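Local coordinates for protein mitochondrial import inner membrane translocase subunit TIM21 (Saccharomyces cerevisiae, PDB 2CIU) that keeps the TOM and TIM23 complexes in close contact during import of transit-peptide proteins across the mitochondrial inner membrane, here through its intermembrane-space domain, at residues D7-V18 with H71-E79. Residues are numbered along the deposited sequence; the frame is centred on the assembly and turned at random.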
loop_
_atom_site.group_PDB
_atom_site.type_symbol
_atom_site.label_atom_id
_atom_site.label_comp_id
_atom_site.label_asym_id
_atom_site.label_seq_id
_atom_site.Cartn_x
_atom_site.Cartn_y
_atom_site.Cartn_z
ATOM N N ASP A 7 -7.533 3.204 -10.933
ATOM C CA ASP A 7 -7.359 2.681 -9.585
ATOM C C ASP A 7 -7.070 1.181 -9.574
ATOM O O ASP A 7 -6.348 0.693 -8.716
ATOM C CB ASP A 7 -8.604 2.956 -8.736
ATOM C CG ASP A 7 -8.714 4.406 -8.319
ATOM O OD1 ASP A 7 -7.690 5.106 -8.378
ATOM O OD2 ASP A 7 -9.817 4.835 -7.919
ATOM N N THR A 8 -7.640 0.454 -10.529
ATOM C CA THR A 8 -7.415 -0.979 -10.579
ATOM C C THR A 8 -5.939 -1.267 -10.838
ATOM O O THR A 8 -5.328 -2.074 -10.140
ATOM C CB THR A 8 -8.278 -1.637 -11.674
ATOM O OG1 THR A 8 -9.663 -1.487 -11.336
ATOM C CG2 THR A 8 -7.948 -3.124 -11.794
ATOM N N GLN A 9 -5.358 -0.596 -11.828
ATOM C CA GLN A 9 -3.946 -0.811 -12.126
ATOM C C GLN A 9 -3.068 -0.303 -10.996
ATOM O O GLN A 9 -2.056 -0.910 -10.666
ATOM C CB GLN A 9 -3.555 -0.134 -13.449
ATOM C CG GLN A 9 -4.356 -0.671 -14.623
ATOM C CD GLN A 9 -3.744 -0.386 -15.986
ATOM O OE1 GLN A 9 -4.448 -0.399 -16.993
ATOM N NE2 GLN A 9 -2.438 -0.146 -16.031
ATOM N N LEU A 10 -3.468 0.802 -10.381
ATOM C CA LEU A 10 -2.689 1.365 -9.290
ATOM C C LEU A 10 -2.613 0.361 -8.137
ATOM O O LEU A 10 -1.545 0.117 -7.571
ATOM C CB LEU A 10 -3.336 2.676 -8.828
ATOM C CG LEU A 10 -2.486 3.636 -8.004
ATOM C CD1 LEU A 10 -1.283 4.082 -8.820
ATOM C CD2 LEU A 10 -3.334 4.837 -7.606
ATOM N N PHE A 11 -3.760 -0.225 -7.807
ATOM C CA PHE A 11 -3.842 -1.219 -6.747
ATOM C C PHE A 11 -3.099 -2.509 -7.120
ATOM O O PHE A 11 -2.335 -3.040 -6.324
ATOM C CB PHE A 11 -5.306 -1.548 -6.451
ATOM C CG PHE A 11 -5.489 -2.781 -5.607
ATOM C CD1 PHE A 11 -5.196 -2.773 -4.247
ATOM C CD2 PHE A 11 -5.906 -3.969 -6.193
ATOM C CE1 PHE A 11 -5.314 -3.936 -3.478
ATOM C CE2 PHE A 11 -6.027 -5.133 -5.433
ATOM C CZ PHE A 11 -5.731 -5.121 -4.078
ATOM N N ASN A 12 -3.323 -3.009 -8.330
ATOM C CA ASN A 12 -2.653 -4.248 -8.732
ATOM C C ASN A 12 -1.138 -4.114 -8.660
ATOM O O ASN A 12 -0.427 -5.002 -8.191
ATOM C CB ASN A 12 -3.057 -4.643 -10.158
ATOM C CG ASN A 12 -4.480 -5.175 -10.241
ATOM O OD1 ASN A 12 -5.100 -5.511 -9.225
ATOM N ND2 ASN A 12 -5.000 -5.264 -11.462
ATOM N N ARG A 13 -0.643 -2.980 -9.128
ATOM C CA ARG A 13 0.773 -2.712 -9.128
ATOM C C ARG A 13 1.319 -2.618 -7.700
ATOM O O ARG A 13 2.356 -3.198 -7.365
ATOM C CB ARG A 13 0.993 -1.406 -9.888
ATOM C CG ARG A 13 2.392 -0.896 -9.934
ATOM C CD ARG A 13 2.338 0.374 -10.752
ATOM N NE ARG A 13 3.571 1.130 -10.699
ATOM C CZ ARG A 13 3.656 2.397 -11.080
ATOM N NH1 ARG A 13 2.573 3.022 -11.533
ATOM N NH2 ARG A 13 4.813 3.032 -11.001
ATOM N N ALA A 14 0.599 -1.888 -6.853
ATOM C CA ALA A 14 1.016 -1.698 -5.478
ATOM C C ALA A 14 0.959 -2.960 -4.623
ATOM O O ALA A 14 1.907 -3.271 -3.914
ATOM C CB ALA A 14 0.174 -0.591 -4.840
ATOM N N VAL A 15 -0.147 -3.691 -4.699
ATOM C CA VAL A 15 -0.277 -4.888 -3.887
ATOM C C VAL A 15 0.737 -5.939 -4.335
ATOM O O VAL A 15 1.229 -6.726 -3.523
ATOM C CB VAL A 15 -1.728 -5.444 -3.935
ATOM C CG1 VAL A 15 -2.017 -6.084 -5.294
ATOM C CG2 VAL A 15 -1.937 -6.426 -2.802
ATOM N N SER A 16 1.074 -5.934 -5.620
ATOM C CA SER A 16 2.052 -6.894 -6.110
ATOM C C SER A 16 3.424 -6.611 -5.516
ATOM O O SER A 16 4.161 -7.535 -5.169
ATOM C CB SER A 16 2.102 -6.869 -7.635
ATOM O OG SER A 16 0.877 -7.352 -8.159
ATOM N N MET A 17 3.770 -5.333 -5.376
ATOM C CA MET A 17 5.050 -4.956 -4.786
ATOM C C MET A 17 5.129 -5.388 -3.327
ATOM O O MET A 17 6.155 -5.870 -2.857
ATOM C CB MET A 17 5.234 -3.446 -4.825
ATOM C CG MET A 17 5.376 -2.841 -6.186
ATOM S SD MET A 17 5.404 -1.050 -5.977
ATOM C CE MET A 17 6.753 -0.903 -4.874
ATOM N N VAL A 18 4.040 -5.176 -2.601
ATOM C CA VAL A 18 3.979 -5.527 -1.196
ATOM C C VAL A 18 4.125 -7.026 -0.979
ATOM O O VAL A 18 4.898 -7.475 -0.135
ATOM C CB VAL A 18 2.639 -5.063 -0.595
ATOM C CG1 VAL A 18 2.534 -5.490 0.867
ATOM C CG2 VAL A 18 2.513 -3.554 -0.749
ATOM N N HIS A 71 -2.352 14.689 -6.982
ATOM C CA HIS A 71 -1.718 13.514 -6.388
ATOM C C HIS A 71 -2.843 12.548 -6.035
ATOM O O HIS A 71 -3.927 12.972 -5.633
ATOM C CB HIS A 71 -0.954 13.865 -5.105
ATOM C CG HIS A 71 0.253 14.718 -5.326
ATOM N ND1 HIS A 71 1.410 14.572 -4.592
ATOM C CD2 HIS A 71 0.476 15.745 -6.181
ATOM C CE1 HIS A 71 2.293 15.473 -4.984
ATOM N NE2 HIS A 71 1.753 16.197 -5.947
ATOM N N HIS A 72 -2.596 11.253 -6.203
ATOM C CA HIS A 72 -3.590 10.239 -5.869
ATOM C C HIS A 72 -3.137 9.513 -4.612
ATOM O O HIS A 72 -1.977 9.120 -4.496
ATOM C CB HIS A 72 -3.730 9.209 -7.002
ATOM C CG HIS A 72 -4.319 9.767 -8.258
ATOM N ND1 HIS A 72 -5.580 9.431 -8.701
ATOM C CD2 HIS A 72 -3.824 10.648 -9.158
ATOM C CE1 HIS A 72 -5.836 10.082 -9.822
ATOM N NE2 HIS A 72 -4.787 10.827 -10.120
ATOM N N TYR A 73 -4.053 9.345 -3.667
ATOM C CA TYR A 73 -3.743 8.653 -2.428
ATOM C C TYR A 73 -4.632 7.421 -2.356
ATOM O O TYR A 73 -5.824 7.488 -2.635
ATOM C CB TYR A 73 -4.011 9.562 -1.229
ATOM C CG TYR A 73 -3.139 10.790 -1.224
ATOM C CD1 TYR A 73 -1.933 10.809 -0.537
ATOM C CD2 TYR A 73 -3.523 11.926 -1.930
ATOM C CE1 TYR A 73 -1.122 11.941 -0.545
ATOM C CE2 TYR A 73 -2.726 13.058 -1.953
ATOM C CZ TYR A 73 -1.530 13.063 -1.256
ATOM O OH TYR A 73 -0.753 14.199 -1.259
ATOM N N MET A 74 -4.040 6.293 -1.993
ATOM C CA MET A 74 -4.793 5.056 -1.902
ATOM C C MET A 74 -4.357 4.254 -0.694
ATOM O O MET A 74 -3.160 4.137 -0.412
ATOM C CB MET A 74 -4.580 4.216 -3.164
ATOM C CG MET A 74 -5.279 2.854 -3.107
ATOM S SD MET A 74 -4.985 1.852 -4.605
ATOM C CE MET A 74 -6.218 2.521 -5.670
ATOM N N ARG A 75 -5.334 3.721 0.029
ATOM C CA ARG A 75 -5.036 2.883 1.173
ATOM C C ARG A 75 -5.734 1.548 0.986
ATOM O O ARG A 75 -6.861 1.491 0.510
ATOM C CB ARG A 75 -5.495 3.544 2.475
ATOM C CG ARG A 75 -4.583 4.694 2.814
ATOM C CD ARG A 75 -4.836 5.305 4.155
ATOM N NE ARG A 75 -3.775 6.273 4.402
ATOM C CZ ARG A 75 -3.701 7.063 5.465
ATOM N NH1 ARG A 75 -4.636 7.015 6.404
ATOM N NH2 ARG A 75 -2.682 7.901 5.579
ATOM N N PHE A 76 -5.036 0.473 1.331
ATOM C CA PHE A 76 -5.633 -0.855 1.237
ATOM C C PHE A 76 -4.937 -1.764 2.235
ATOM O O PHE A 76 -3.979 -1.362 2.887
ATOM C CB PHE A 76 -5.549 -1.413 -0.202
ATOM C CG PHE A 76 -4.153 -1.611 -0.714
ATOM C CD1 PHE A 76 -3.458 -2.799 -0.467
ATOM C CD2 PHE A 76 -3.533 -0.619 -1.467
ATOM C CE1 PHE A 76 -2.172 -2.986 -0.970
ATOM C CE2 PHE A 76 -2.250 -0.800 -1.970
ATOM C CZ PHE A 76 -1.565 -1.986 -1.725
ATOM N N HIS A 77 -5.428 -2.987 2.381
ATOM C CA HIS A 77 -4.824 -3.894 3.329
ATOM C C HIS A 77 -4.348 -5.159 2.668
ATOM O O HIS A 77 -4.840 -5.526 1.608
ATOM C CB HIS A 77 -5.825 -4.311 4.408
ATOM C CG HIS A 77 -6.247 -3.198 5.317
ATOM N ND1 HIS A 77 -7.325 -2.381 5.051
ATOM C CD2 HIS A 77 -5.740 -2.780 6.500
ATOM C CE1 HIS A 77 -7.465 -1.510 6.038
ATOM N NE2 HIS A 77 -6.518 -1.733 6.929
ATOM N N VAL A 78 -3.391 -5.807 3.325
ATOM C CA VAL A 78 -2.862 -7.096 2.892
ATOM C C VAL A 78 -2.916 -7.918 4.171
ATOM O O VAL A 78 -2.400 -7.510 5.218
ATOM C CB VAL A 78 -1.420 -7.001 2.354
ATOM C CG1 VAL A 78 -0.886 -8.409 2.053
ATOM C CG2 VAL A 78 -1.400 -6.161 1.072
ATOM N N GLU A 79 -3.563 -9.075 4.090
ATOM C CA GLU A 79 -3.759 -9.919 5.255
ATOM C C GLU A 79 -3.182 -11.321 5.148
ATOM O O GLU A 79 -3.371 -11.992 4.135
ATOM C CB GLU A 79 -5.261 -10.038 5.537
ATOM C CG GLU A 79 -5.591 -10.986 6.692
ATOM C CD GLU A 79 -7.075 -11.178 6.928
ATOM O OE1 GLU A 79 -7.425 -12.010 7.790
ATOM O OE2 GLU A 79 -7.904 -10.515 6.271
#
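F11 and F76 form a T-shaped pair: the CD1-CE1 edge of the F11 ring points into one face of the F76 ring, with the planes at 84° and the centroids 5.0 Å apart. One face of F11 carries CG1 of V15, a turn further along the helix. At the edge of F76, near the ring plane, CB of A14 lies 3.8 Å from F76 CE2. CB and CG2 of V15 both touch F76 CE1. With CG between the backbone N and the carbonyl carbon, the F76 ring stands up from the strand toward the helix. With an alanine here, the F11 edge would probably lose its aromatic face, and a gap would open beneath A14 and V15.

On one side of this pair the extended chain of M74 brings SD to 3.9 Å from F11 CB, and the bend at chi3 (-83°) then turns CE to 3.6 Å from D7 O. OD1 of D7 is hydrogen-bonded to OG of S60, which is also hydrogen-bonded to ND1 of H72. On the other side, V78 CG2 meets V15 CG2 at 3.9 Å and V18 CG1 at 4.0 Å. The contact is thus apolar side-chain packing of helix 6-20 across strand 70-79, at 39° between the segment axes, with L10 and A14 continuing onto strand 101-108: a helix laid over a curled antiparallel sheet, consistent with the NTF2-like clan of the TIM21 family.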